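Local structure of fructokinase (Xylella fastidiosa Temecula1, 3LJS) at residues B[4-10]-B[127-133]; B[43-47]-B[72-77]; B[188-192]-B[221-225]; B[246-250]-B[296-301]. The protein probably phosphorylates fructose with ATP as phosphate donor, as a kinase of the PfkB (ribokinase-like) carbohydrate kinase family. All coordinates share one frame; numbering follows the deposited sequence.

Contact 1 (B[4-10]-B[127-133])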
loop_
_atom_site.group_PDB
_atom_site.type_symbol
_atom_site.label_atom_id
_atom_site.label_comp_id
_atom_site.label_asym_id
_atom_site.label_seq_id
_atom_site.Cartn_x
_atom_site.Cartn_y
_atom_site.Cartn_z
ATOM N N LYS B 4 32.184 -19.318 -11.345
ATOM C CA LYS B 4 31.504 -18.156 -11.923
ATOM C C LYS B 4 30.314 -18.736 -12.679
ATOM O O LYS B 4 30.318 -18.822 -13.904
ATOM C CB LYS B 4 32.473 -17.421 -12.873
ATOM C CG LYS B 4 32.100 -15.979 -13.249
ATOM C CD LYS B 4 33.212 -15.236 -14.018
ATOM C CE LYS B 4 32.755 -13.843 -14.464
ATOM N NZ LYS B 4 32.302 -12.943 -13.354
ATOM N N LYS B 5 29.300 -19.157 -11.932
ATOM C CA LYS B 5 28.107 -19.760 -12.529
ATOM C C LYS B 5 26.841 -19.163 -11.929
ATOM O O LYS B 5 25.735 -19.603 -12.230
ATOM C CB LYS B 5 28.098 -21.276 -12.272
ATOM C CG LYS B 5 29.370 -22.021 -12.679
ATOM C CD LYS B 5 29.539 -22.062 -14.195
ATOM C CE LYS B 5 28.990 -23.359 -14.791
ATOM N NZ LYS B 5 29.183 -23.422 -16.271
ATOM N N THR B 6 27.002 -18.160 -11.077
ATOM C CA THR B 6 25.864 -17.542 -10.405
ATOM C C THR B 6 25.067 -16.623 -11.313
ATOM O O THR B 6 25.634 -15.863 -12.098
ATOM C CB THR B 6 26.325 -16.748 -9.162
ATOM O OG1 THR B 6 27.064 -17.611 -8.293
ATOM C CG2 THR B 6 25.121 -16.179 -8.402
ATOM N N ILE B 7 23.747 -16.733 -11.223
ATOM C CA ILE B 7 22.849 -15.891 -11.992
ATOM C C ILE B 7 22.432 -14.788 -11.034
ATOM O O ILE B 7 21.886 -15.045 -9.963
ATOM C CB ILE B 7 21.615 -16.671 -12.466
ATOM C CG1 ILE B 7 22.065 -17.753 -13.449
ATOM C CG2 ILE B 7 20.604 -15.719 -13.127
ATOM C CD1 ILE B 7 20.981 -18.715 -13.847
ATOM N N LEU B 8 22.725 -13.560 -11.418
ATOM C CA LEU B 8 22.416 -12.408 -10.598
ATOM C C LEU B 8 21.171 -11.714 -11.142
ATOM O O LEU B 8 21.174 -11.196 -12.255
ATOM C CB LEU B 8 23.650 -11.502 -10.598
ATOM C CG LEU B 8 23.672 -10.039 -10.191
ATOM C CD1 LEU B 8 22.552 -9.723 -9.245
ATOM C CD2 LEU B 8 25.045 -9.739 -9.585
ATOM N N CYS B 9 20.095 -11.751 -10.362
ATOM C CA CYS B 9 18.833 -11.125 -10.757
ATOM C C CYS B 9 18.705 -9.813 -10.009
ATOM O O CYS B 9 18.674 -9.791 -8.782
ATOM C CB CYS B 9 17.658 -12.040 -10.413
ATOM S SG CYS B 9 17.640 -13.577 -11.368
ATOM N N PHE B 10 18.618 -8.717 -10.751
ATOM C CA PHE B 10 18.548 -7.405 -10.129
ATOM C C PHE B 10 17.255 -6.629 -10.336
ATOM O O PHE B 10 16.664 -6.657 -11.409
ATOM C CB PHE B 10 19.710 -6.544 -10.633
ATOM C CG PHE B 10 19.641 -5.117 -10.172
ATOM C CD1 PHE B 10 20.082 -4.763 -8.902
ATOM C CD2 PHE B 10 19.083 -4.135 -10.988
ATOM C CE1 PHE B 10 19.965 -3.446 -8.449
ATOM C CE2 PHE B 10 18.961 -2.819 -10.543
ATOM C CZ PHE B 10 19.401 -2.478 -9.274
ATOM N N PHE B 127 29.437 -9.659 -8.595
ATOM C CA PHE B 127 29.872 -9.622 -9.986
ATOM C C PHE B 127 31.032 -10.577 -10.273
ATOM O O PHE B 127 31.141 -11.109 -11.375
ATOM C CB PHE B 127 30.247 -8.187 -10.371
ATOM C CG PHE B 127 29.068 -7.251 -10.417
ATOM C CD1 PHE B 127 28.240 -7.210 -11.537
ATOM C CD2 PHE B 127 28.755 -6.449 -9.321
ATOM C CE1 PHE B 127 27.112 -6.384 -11.571
ATOM C CE2 PHE B 127 27.623 -5.617 -9.343
ATOM C CZ PHE B 127 26.802 -5.587 -10.472
ATOM N N SER B 128 31.891 -10.805 -9.285
ATOM C CA SER B 128 33.013 -11.721 -9.480
ATOM C C SER B 128 32.514 -13.125 -9.797
ATOM O O SER B 128 32.996 -13.763 -10.730
ATOM C CB SER B 128 33.898 -11.777 -8.231
ATOM O OG SER B 128 34.563 -10.546 -8.028
ATOM N N ASP B 129 31.541 -13.593 -9.021
ATOM C CA ASP B 129 30.986 -14.933 -9.201
ATOM C C ASP B 129 29.851 -15.024 -10.220
ATOM O O ASP B 129 29.387 -16.120 -10.526
ATOM C CB ASP B 129 30.472 -15.482 -7.863
ATOM C CG ASP B 129 31.510 -15.401 -6.755
ATOM O OD1 ASP B 129 32.682 -15.772 -6.998
ATOM O OD2 ASP B 129 31.150 -14.973 -5.635
ATOM N N ALA B 130 29.405 -13.890 -10.750
ATOM C CA ALA B 130 28.300 -13.903 -11.703
ATOM C C ALA B 130 28.654 -14.264 -13.141
ATOM O O ALA B 130 29.631 -13.777 -13.708
ATOM C CB ALA B 130 27.584 -12.559 -11.684
ATOM N N LEU B 131 27.836 -15.127 -13.727
ATOM C CA LEU B 131 28.007 -15.523 -15.114
ATOM C C LEU B 131 26.908 -14.820 -15.915
ATOM O O LEU B 131 27.042 -14.603 -17.121
ATOM C CB LEU B 131 27.873 -17.041 -15.265
ATOM C CG LEU B 131 27.874 -17.589 -16.701
ATOM C CD1 LEU B 131 29.109 -17.106 -17.449
ATOM C CD2 LEU B 131 27.829 -19.111 -16.661
ATOM N N ILE B 132 25.828 -14.459 -15.223
ATOM C CA ILE B 132 24.683 -13.778 -15.841
ATOM C C ILE B 132 24.133 -12.684 -14.921
ATOM O O ILE B 132 24.097 -12.851 -13.702
ATOM C CB ILE B 132 23.534 -14.779 -16.135
ATOM C CG1 ILE B 132 24.048 -15.903 -17.040
ATOM C CG2 ILE B 132 22.356 -14.060 -16.812
ATOM C CD1 ILE B 132 23.011 -16.972 -17.338
ATOM N N PHE B 133 23.729 -11.560 -15.515
ATOM C CA PHE B 133 23.131 -10.442 -14.779
ATOM C C PHE B 133 21.797 -10.205 -15.486
ATOM O O PHE B 133 21.768 -9.861 -16.670
ATOM C CB PHE B 133 24.003 -9.184 -14.892
ATOM C CG PHE B 133 23.435 -7.966 -14.188
ATOM C CD1 PHE B 133 23.762 -7.694 -12.864
ATOM C CD2 PHE B 133 22.593 -7.081 -14.864
ATOM C CE1 PHE B 133 23.265 -6.557 -12.217
ATOM C CE2 PHE B 133 22.086 -5.935 -14.228
ATOM C CZ PHE B 133 22.425 -5.674 -12.903
#

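Contact 2 (B[43-47]-B[72-77])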
loop_
_atom_site.group_PDB
_atom_site.type_symbol
_atom_site.label_atom_id
_atom_site.label_comp_id
_atom_site.label_asym_id
_atom_site.label_seq_id
_atom_site.Cartn_x
_atom_site.Cartn_y
_atom_site.Cartn_z
ATOM N N ALA B 43 14.564 -15.347 -10.239
ATOM C CA ALA B 43 15.479 -15.894 -9.248
ATOM C C ALA B 43 14.935 -17.167 -8.606
ATOM O O ALA B 43 15.655 -18.166 -8.469
ATOM C CB ALA B 43 15.771 -14.845 -8.166
ATOM N N VAL B 44 13.664 -17.135 -8.214
ATOM C CA VAL B 44 13.057 -18.294 -7.577
ATOM C C VAL B 44 12.933 -19.461 -8.546
ATOM O O VAL B 44 13.080 -20.621 -8.155
ATOM C CB VAL B 44 11.669 -17.950 -6.992
ATOM C CG1 VAL B 44 11.019 -19.201 -6.424
ATOM C CG2 VAL B 44 11.819 -16.903 -5.893
ATOM N N ALA B 45 12.665 -19.161 -9.813
ATOM C CA ALA B 45 12.546 -20.222 -10.809
ATOM C C ALA B 45 13.900 -20.910 -10.983
ATOM O O ALA B 45 13.969 -22.131 -11.098
ATOM C CB ALA B 45 12.074 -19.644 -12.144
ATOM N N VAL B 46 14.970 -20.119 -11.008
ATOM C CA VAL B 46 16.319 -20.663 -11.163
ATOM C C VAL B 46 16.701 -21.515 -9.949
ATOM O O VAL B 46 17.267 -22.596 -10.097
ATOM C CB VAL B 46 17.377 -19.532 -11.326
ATOM C CG1 VAL B 46 18.791 -20.126 -11.328
ATOM C CG2 VAL B 46 17.137 -18.769 -12.621
ATOM N N ALA B 47 16.385 -21.026 -8.754
ATOM C CA ALA B 47 16.713 -21.743 -7.524
ATOM C C ALA B 47 15.976 -23.079 -7.426
ATOM O O ALA B 47 16.517 -24.064 -6.935
ATOM C CB ALA B 47 16.381 -20.880 -6.317
ATOM N N PHE B 72 12.883 -15.788 -0.175
ATOM C CA PHE B 72 14.090 -16.009 -0.972
ATOM C C PHE B 72 14.968 -17.072 -0.314
ATOM O O PHE B 72 15.454 -17.990 -0.979
ATOM C CB PHE B 72 14.899 -14.711 -1.118
ATOM C CG PHE B 72 14.369 -13.766 -2.171
ATOM C CD1 PHE B 72 14.061 -14.225 -3.452
ATOM C CD2 PHE B 72 14.221 -12.406 -1.893
ATOM C CE1 PHE B 72 13.608 -13.337 -4.450
ATOM C CE2 PHE B 72 13.771 -11.510 -2.878
ATOM C CZ PHE B 72 13.465 -11.979 -4.158
ATOM N N ALA B 73 15.172 -16.941 0.993
ATOM C CA ALA B 73 15.992 -17.892 1.734
ATOM C C ALA B 73 15.434 -19.312 1.627
ATOM O O ALA B 73 16.177 -20.257 1.360
ATOM C CB ALA B 73 16.085 -17.470 3.199
ATOM N N GLU B 74 14.127 -19.458 1.824
ATOM C CA GLU B 74 13.482 -20.769 1.753
ATOM C C GLU B 74 13.583 -21.398 0.365
ATOM O O GLU B 74 13.598 -22.623 0.233
ATOM C CB GLU B 74 12.002 -20.660 2.137
ATOM C CG GLU B 74 11.748 -19.886 3.420
ATOM C CD GLU B 74 10.268 -19.770 3.762
ATOM O OE1 GLU B 74 9.447 -19.560 2.838
ATOM O OE2 GLU B 74 9.932 -19.875 4.962
ATOM N N ALA B 75 13.651 -20.565 -0.670
ATOM C CA ALA B 75 13.729 -21.073 -2.037
ATOM C C ALA B 75 15.143 -21.442 -2.455
ATOM O O ALA B 75 15.348 -22.073 -3.490
ATOM C CB ALA B 75 13.154 -20.053 -3.009
ATOM N N GLY B 76 16.122 -21.045 -1.657
ATOM C CA GLY B 76 17.495 -21.352 -2.003
ATOM C C GLY B 76 18.182 -20.223 -2.751
ATOM O O GLY B 76 19.266 -20.408 -3.301
ATOM N N VAL B 77 17.549 -19.054 -2.788
ATOM C CA VAL B 77 18.137 -17.890 -3.452
ATOM C C VAL B 77 19.116 -17.248 -2.472
ATOM O O VAL B 77 18.765 -17.005 -1.317
ATOM C CB VAL B 77 17.051 -16.841 -3.827
ATOM C CG1 VAL B 77 17.707 -15.563 -4.374
ATOM C CG2 VAL B 77 16.095 -17.429 -4.862
#

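Contact 3 (B[188-192]-B[221-225])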
loop_
_atom_site.group_PDB
_atom_site.type_symbol
_atom_site.label_atom_id
_atom_site.label_comp_id
_atom_site.label_asym_id
_atom_site.label_seq_id
_atom_site.Cartn_x
_atom_site.Cartn_y
_atom_site.Cartn_z
ATOM N N LEU B 188 18.407 -1.753 -23.774
ATOM C CA LEU B 188 18.492 -2.692 -24.886
ATOM C C LEU B 188 19.867 -2.716 -25.544
ATOM O O LEU B 188 20.319 -3.765 -26.004
ATOM C CB LEU B 188 17.429 -2.353 -25.937
ATOM C CG LEU B 188 15.989 -2.684 -25.531
ATOM C CD1 LEU B 188 14.998 -2.028 -26.496
ATOM C CD2 LEU B 188 15.816 -4.200 -25.526
ATOM N N SER B 189 20.534 -1.567 -25.589
ATOM C CA SER B 189 21.855 -1.490 -26.208
ATOM C C SER B 189 22.945 -2.104 -25.331
ATOM O O SER B 189 24.036 -2.400 -25.810
ATOM C CB SER B 189 22.224 -0.033 -26.496
ATOM O OG SER B 189 22.494 0.658 -25.287
ATOM N N LEU B 190 22.646 -2.292 -24.050
ATOM C CA LEU B 190 23.621 -2.840 -23.111
ATOM C C LEU B 190 23.477 -4.332 -22.832
ATOM O O LEU B 190 24.278 -4.905 -22.092
ATOM C CB LEU B 190 23.532 -2.086 -21.782
ATOM C CG LEU B 190 23.931 -0.609 -21.798
ATOM C CD1 LEU B 190 23.551 0.039 -20.468
ATOM C CD2 LEU B 190 25.437 -0.488 -22.056
ATOM N N ALA B 191 22.472 -4.961 -23.427
ATOM C CA ALA B 191 22.225 -6.377 -23.179
ATOM C C ALA B 191 22.690 -7.332 -24.271
ATOM O O ALA B 191 22.623 -7.018 -25.450
ATOM C CB ALA B 191 20.730 -6.594 -22.911
ATOM N N ASP B 192 23.165 -8.502 -23.850
ATOM C CA ASP B 192 23.615 -9.551 -24.765
ATOM C C ASP B 192 22.392 -10.356 -25.201
ATOM O O ASP B 192 22.295 -10.796 -26.346
ATOM C CB ASP B 192 24.582 -10.498 -24.051
ATOM C CG ASP B 192 25.836 -9.800 -23.577
ATOM O OD1 ASP B 192 26.710 -9.513 -24.420
ATOM O OD2 ASP B 192 25.943 -9.531 -22.364
ATOM N N GLN B 221 23.016 -3.163 -33.374
ATOM C CA GLN B 221 23.971 -2.052 -33.322
ATOM C C GLN B 221 24.620 -1.999 -31.944
ATOM O O GLN B 221 25.665 -1.372 -31.763
ATOM C CB GLN B 221 23.270 -0.717 -33.591
ATOM C CG GLN B 221 22.646 -0.608 -34.967
ATOM C CD GLN B 221 23.666 -0.805 -36.071
ATOM O OE1 GLN B 221 24.592 -0.007 -36.230
ATOM N NE2 GLN B 221 23.507 -1.878 -36.836
ATOM N N GLY B 222 23.986 -2.650 -30.973
ATOM C CA GLY B 222 24.522 -2.667 -29.624
ATOM C C GLY B 222 25.211 -3.975 -29.274
ATOM O O GLY B 222 25.923 -4.556 -30.098
ATOM N N ARG B 223 24.985 -4.441 -28.050
ATOM C CA ARG B 223 25.583 -5.679 -27.554
ATOM C C ARG B 223 24.770 -6.945 -27.873
ATOM O O ARG B 223 25.311 -8.047 -27.864
ATOM C CB ARG B 223 25.742 -5.606 -26.027
ATOM C CG ARG B 223 26.585 -4.455 -25.484
ATOM C CD ARG B 223 28.038 -4.877 -25.326
ATOM N NE ARG B 223 28.145 -6.187 -24.691
ATOM C CZ ARG B 223 29.219 -6.965 -24.767
ATOM N NH1 ARG B 223 30.287 -6.562 -25.445
ATOM N NH2 ARG B 223 29.214 -8.163 -24.198
ATOM N N ALA B 224 23.477 -6.784 -28.145
ATOM C CA ALA B 224 22.579 -7.912 -28.401
ATOM C C ALA B 224 23.052 -8.982 -29.386
ATOM O O ALA B 224 23.435 -8.685 -30.513
ATOM C CB ALA B 224 21.210 -7.389 -28.838
ATOM N N GLN B 225 22.991 -10.237 -28.953
ATOM C CA GLN B 225 23.389 -11.362 -29.797
ATOM C C GLN B 225 22.213 -12.322 -29.965
ATOM O O GLN B 225 22.171 -13.112 -30.907
ATOM C CB GLN B 225 24.577 -12.104 -29.172
ATOM C CG GLN B 225 25.889 -11.317 -29.148
ATOM C CD GLN B 225 26.455 -11.055 -30.539
ATOM O OE1 GLN B 225 26.176 -11.789 -31.491
ATOM N NE2 GLN B 225 27.272 -10.015 -30.657
HETATM O O HOH W 1 22.004 -4.243 -28.150
HETATM O O HOH W 2 26.481 -6.658 -22.738
HETATM O O HOH W 3 28.256 -9.547 -21.507
#

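Contact 4 (B[246-250]-B[296-301])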
loop_
_atom_site.group_PDB
_atom_site.type_symbol
_atom_site.label_atom_id
_atom_site.label_comp_id
_atom_site.label_asym_id
_atom_site.label_seq_id
_atom_site.Cartn_x
_atom_site.Cartn_y
_atom_site.Cartn_z
ATOM N N GLU B 246 11.889 -20.667 -34.505
ATOM C CA GLU B 246 10.816 -20.815 -33.531
ATOM C C GLU B 246 11.252 -21.633 -32.314
ATOM O O GLU B 246 12.202 -22.422 -32.372
ATOM C CB GLU B 246 9.619 -21.523 -34.164
ATOM C CG GLU B 246 9.182 -20.982 -35.508
ATOM C CD GLU B 246 8.869 -19.509 -35.464
ATOM O OE1 GLU B 246 8.184 -19.080 -34.510
ATOM O OE2 GLU B 246 9.298 -18.784 -36.387
ATOM N N VAL B 247 10.541 -21.443 -31.211
ATOM C CA VAL B 247 10.828 -22.174 -29.985
ATOM C C VAL B 247 9.722 -23.199 -29.794
ATOM O O VAL B 247 8.541 -22.889 -29.980
ATOM C CB VAL B 247 10.854 -21.236 -28.752
ATOM C CG1 VAL B 247 10.951 -22.058 -27.470
ATOM C CG2 VAL B 247 12.034 -20.278 -28.847
ATOM N N PRO B 248 10.087 -24.443 -29.445
ATOM C CA PRO B 248 9.084 -25.497 -29.234
ATOM C C PRO B 248 8.208 -25.110 -28.043
ATOM O O PRO B 248 8.717 -24.608 -27.042
ATOM C CB PRO B 248 9.933 -26.734 -28.939
ATOM C CG PRO B 248 11.224 -26.447 -29.661
ATOM C CD PRO B 248 11.451 -24.988 -29.346
ATOM N N THR B 249 6.900 -25.337 -28.143
ATOM C CA THR B 249 5.997 -24.989 -27.046
ATOM C C THR B 249 5.379 -26.230 -26.398
ATOM O O THR B 249 5.539 -27.348 -26.895
ATOM C CB THR B 249 4.855 -24.068 -27.530
ATOM O OG1 THR B 249 5.178 -23.537 -28.821
ATOM C CG2 THR B 249 4.663 -22.913 -26.561
ATOM N N PHE B 250 4.674 -26.023 -25.288
ATOM C CA PHE B 250 4.030 -27.119 -24.571
ATOM C C PHE B 250 2.587 -26.796 -24.197
ATOM O O PHE B 250 2.245 -25.646 -23.919
ATOM C CB PHE B 250 4.832 -27.460 -23.314
ATOM C CG PHE B 250 6.162 -28.092 -23.601
ATOM C CD1 PHE B 250 6.258 -29.459 -23.844
ATOM C CD2 PHE B 250 7.315 -27.317 -23.666
ATOM C CE1 PHE B 250 7.484 -30.046 -24.149
ATOM C CE2 PHE B 250 8.549 -27.890 -23.971
ATOM C CZ PHE B 250 8.635 -29.257 -24.213
ATOM N N LEU B 296 15.917 -23.545 -25.690
ATOM C CA LEU B 296 14.654 -22.841 -25.549
ATOM C C LEU B 296 13.497 -23.813 -25.326
ATOM O O LEU B 296 12.472 -23.434 -24.760
ATOM C CB LEU B 296 14.410 -21.934 -26.757
ATOM C CG LEU B 296 15.516 -20.874 -26.890
ATOM C CD1 LEU B 296 15.236 -19.984 -28.091
ATOM C CD2 LEU B 296 15.601 -20.035 -25.604
ATOM N N ARG B 297 13.648 -25.062 -25.765
ATOM C CA ARG B 297 12.591 -26.045 -25.527
ATOM C C ARG B 297 12.500 -26.262 -24.014
ATOM O O ARG B 297 11.410 -26.392 -23.453
ATOM C CB ARG B 297 12.900 -27.385 -26.203
ATOM C CG ARG B 297 11.969 -28.507 -25.731
ATOM C CD ARG B 297 12.312 -29.867 -26.336
ATOM N NE ARG B 297 12.090 -29.888 -27.780
ATOM C CZ ARG B 297 13.059 -29.898 -28.689
ATOM N NH1 ARG B 297 14.334 -29.897 -28.315
ATOM N NH2 ARG B 297 12.751 -29.900 -29.979
ATOM N N PHE B 298 13.660 -26.315 -23.364
ATOM C CA PHE B 298 13.720 -26.492 -21.914
ATOM C C PHE B 298 13.019 -25.311 -21.244
ATOM O O PHE B 298 12.188 -25.487 -20.350
ATOM C CB PHE B 298 15.180 -26.536 -21.449
ATOM C CG PHE B 298 15.343 -26.729 -19.971
ATOM C CD1 PHE B 298 15.455 -28.009 -19.432
ATOM C CD2 PHE B 298 15.366 -25.631 -19.108
ATOM C CE1 PHE B 298 15.588 -28.196 -18.052
ATOM C CE2 PHE B 298 15.498 -25.804 -17.727
ATOM C CZ PHE B 298 15.609 -27.087 -17.194
ATOM N N ALA B 299 13.378 -24.104 -21.669
ATOM C CA ALA B 299 12.787 -22.888 -21.108
ATOM C C ALA B 299 11.263 -22.902 -21.243
ATOM O O ALA B 299 10.541 -22.526 -20.311
ATOM C CB ALA B 299 13.368 -21.662 -21.805
ATOM N N ALA B 300 10.774 -23.340 -22.401
ATOM C CA ALA B 300 9.333 -23.404 -22.642
ATOM C C ALA B 300 8.686 -24.412 -21.693
ATOM O O ALA B 300 7.572 -24.196 -21.206
ATOM C CB ALA B 300 9.060 -23.794 -24.089
ATOM N N ALA B 301 9.386 -25.512 -21.428
ATOM C CA ALA B 301 8.857 -26.536 -20.529
ATOM C C ALA B 301 8.710 -25.981 -19.119
ATOM O O ALA B 301 7.732 -26.267 -18.436
ATOM C CB ALA B 301 9.772 -27.758 -20.524
#

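Contact 1 (B[4-10]-B[127-133])
Lys4 NZ is gripped by three carbonyl oxygens: it donates to Ala130 O at 2.8 Å and to Ser128 O, and outside the contact to Ala159 O. It sits where the segments become neighbouring parallel strands, 6-10 and 130-136, in the central sheet of the ribokinase-like alpha/beta fold. The two bonds differ in approach, since NZ lies fairly near the carbonyl plane of Ala130 but 58° above that of Ser128. A side chain extended through chi3 and bent at chi4 carries the ammonium to the end of helix 124-129, where it bonds Ser128 O in the last turn and Ala130 O just beyond it. A beta bulge shifts the register by one residue between the Thr6-Ala130 and Ile7-Ile132 pairs. Its signature is Thr6 O, which takes a straight bond from Leu131 N (2.8 Å, 168°) and a weak one from Ile132 N (3.4 Å). Past the bulge Leu8 N donates to Ile132 O at 2.8 Å, and the side chains sort onto two faces. Ile7 and Ile132 run side by side toward helix 262-275. On the other face Leu8 lies alongside Phe133, while Leu8 CD2 sits over one face of the Phe127 ring. The Phe10 and Phe133 rings are nearly parallel (19°) but offset so far that they scarcely overlap; Phe133 CZ instead touches Phe10 CB, at the root of the other side chain, at 3.6 Å.

Contact 2 (B[43-47]-B[72-77])
Val77 reaches across to helix 38-49 through one methyl. From CB, which points toward the helix, the side chain forks: CG1 stands anti to the backbone N (chi1 174°), and this places CG2 anti to the carbonyl carbon, where it does the touching. CG2 meets Ala47 CB at 3.8 Å and also Ala43 through its O and CB, so it rests against two residues one helical turn apart. Val44, on the same turn, divides its branches: CG1 touches Ala75 CB at 4.1 Å, while CG2 approaches the Phe72 ring obliquely at CE1. No hydrogen bond crosses the contact; the closest approach is Ala47 CB to Ala75 O, at 3.2 Å. Small residues allow the backbones to come near, with Ala47 CA and Gly76 CA 5.6 Å apart. Gly76, at positive phi (95°), ends helix 63-75 in a Schellman motif, in which Val77 N bonds back to Phe72 O at 3.0 Å and Gly76 N to Ala73 O. That turn aims Val77 at the neighbouring helix. Phe55 of strand 53-60 touches Phe72 and Val77, and Val53 touches Ala43 and Ala47. Apolar packing of a helix on the end of the next one, with strand 53-60 between them in the chain, is typical of the layered alpha/beta fold of the PfkB kinases.

Contact 3 (B[188-192]-B[221-225])
This is a contact between the end of helix 181-189 with its following loop and the loop before strand 226-230, bound by backbone hydrogen bonds and one salt bridge, where the chain enters the adjacent strands 193-197 and 226-230 of the central sheet. The touching parts run in similar directions. Gln225 N donates to Asp192 O at 2.8 Å in an almost straight bond (173°), whereas Arg223 N reaches Ser189 O at 3.2 Å from above the carbonyl plane. Beside the Ser189 bond, water 1 donates to Leu188 O and accepts from Ala224 N, joining the helix end to the loop. Arg223 bends at chi2 and chi3 and folds back alongside Asp192, its CG 3.3 Å from Ser189 O. Its NH2 meets Asp192 OD1 at 2.9 Å on the syn lone pair, yet OD1 lies 35° out of the guanidinium plane, and the two planes stand 86° apart. Water 2 accepts from Arg223 NE at 2.6 Å, with Leu190 O and Asp192 OD2 beside it as possible acceptors. OD1 takes Arg223 NH2 and OD2 takes Val163 N of strand 162-166, which should limit the turning of the carboxylate. Paired loops leading into neighbouring parallel strands, each following a helix, are typical of the beta-alpha-beta crossovers of this Rossmann-like sheet.

Contact 4 (B[246-250]-B[296-301])
A few torsions set this interface. Phe250 CG lies anti to its carbonyl carbon (chi1 -69°), which turns the ring onto helix 289-305; Arg297 is extended through chi1 and chi2 and then bends at chi3 (-66°), which brings its guanidinium back over Pro248; and Val247 is turned so that both its methyls meet Leu296 CB, CG2 reaching on to CD1. The ring of Phe250 lies against the helix with Arg297 O and Ala300 CB at its edge. Its CE2 comes within 3.3 Å of Arg297 O, which lies near the ring plane, and Ala300 CB is also in plane, 4.0 Å from CD2. Ala301 CB closes on CE2 at 3.7 Å, and the aliphatic stem of Arg297 touches CZ through CG at the same distance. Ring and guanidinium planes stand 80° apart, so the two flat groups do not stack. Pro248 CG instead lies over one face of the guanidinium, 3.8 Å from Arg297 NH2, the two side chains crossing at about a right angle. Val247 CG2 and Leu296 CD1 are a tight carbon pair at 3.3 Å, nearer than usual van der Waals contact. No hydrogen bond crosses the contact: Pro248 O is buried against Ala300 CB and has no polar partner in the model. The segment follows edge strand 244-246 of the central sheet, Val247 also pairing by backbone with Val236. Helix 289-305 has further neighbours: Leu296 and Ala299 pack on helix 262-275, while Ala301 leans on Val322 and Ile326 of helix 319-328.

Contact 1 is the core of the set, mostly buried, and alone joins two neighbouring sheet strands; contacts 2, 3 and 4 are partly buried, and contacts 3 and 4 lie farther out. Contacts 1 and 2 touch directly, Ile7 CD1 meeting Val46 CG1 at 3.6 Å, so helix 38-49 packs on the strand that contact 1 pairs. Contacts 3 and 4 touch neither each other nor the first two, and contacts 2 and 3 lie on opposite sides of the chain's centre. Chemistry follows place: contact 1, along paired strands, and contact 3, at strand entrances, rely on backbone bonds and one charged side chain or ion pair, whereas contacts 2 and 4, against helices, have no cross-segment hydrogen bond and rest on apolar packing.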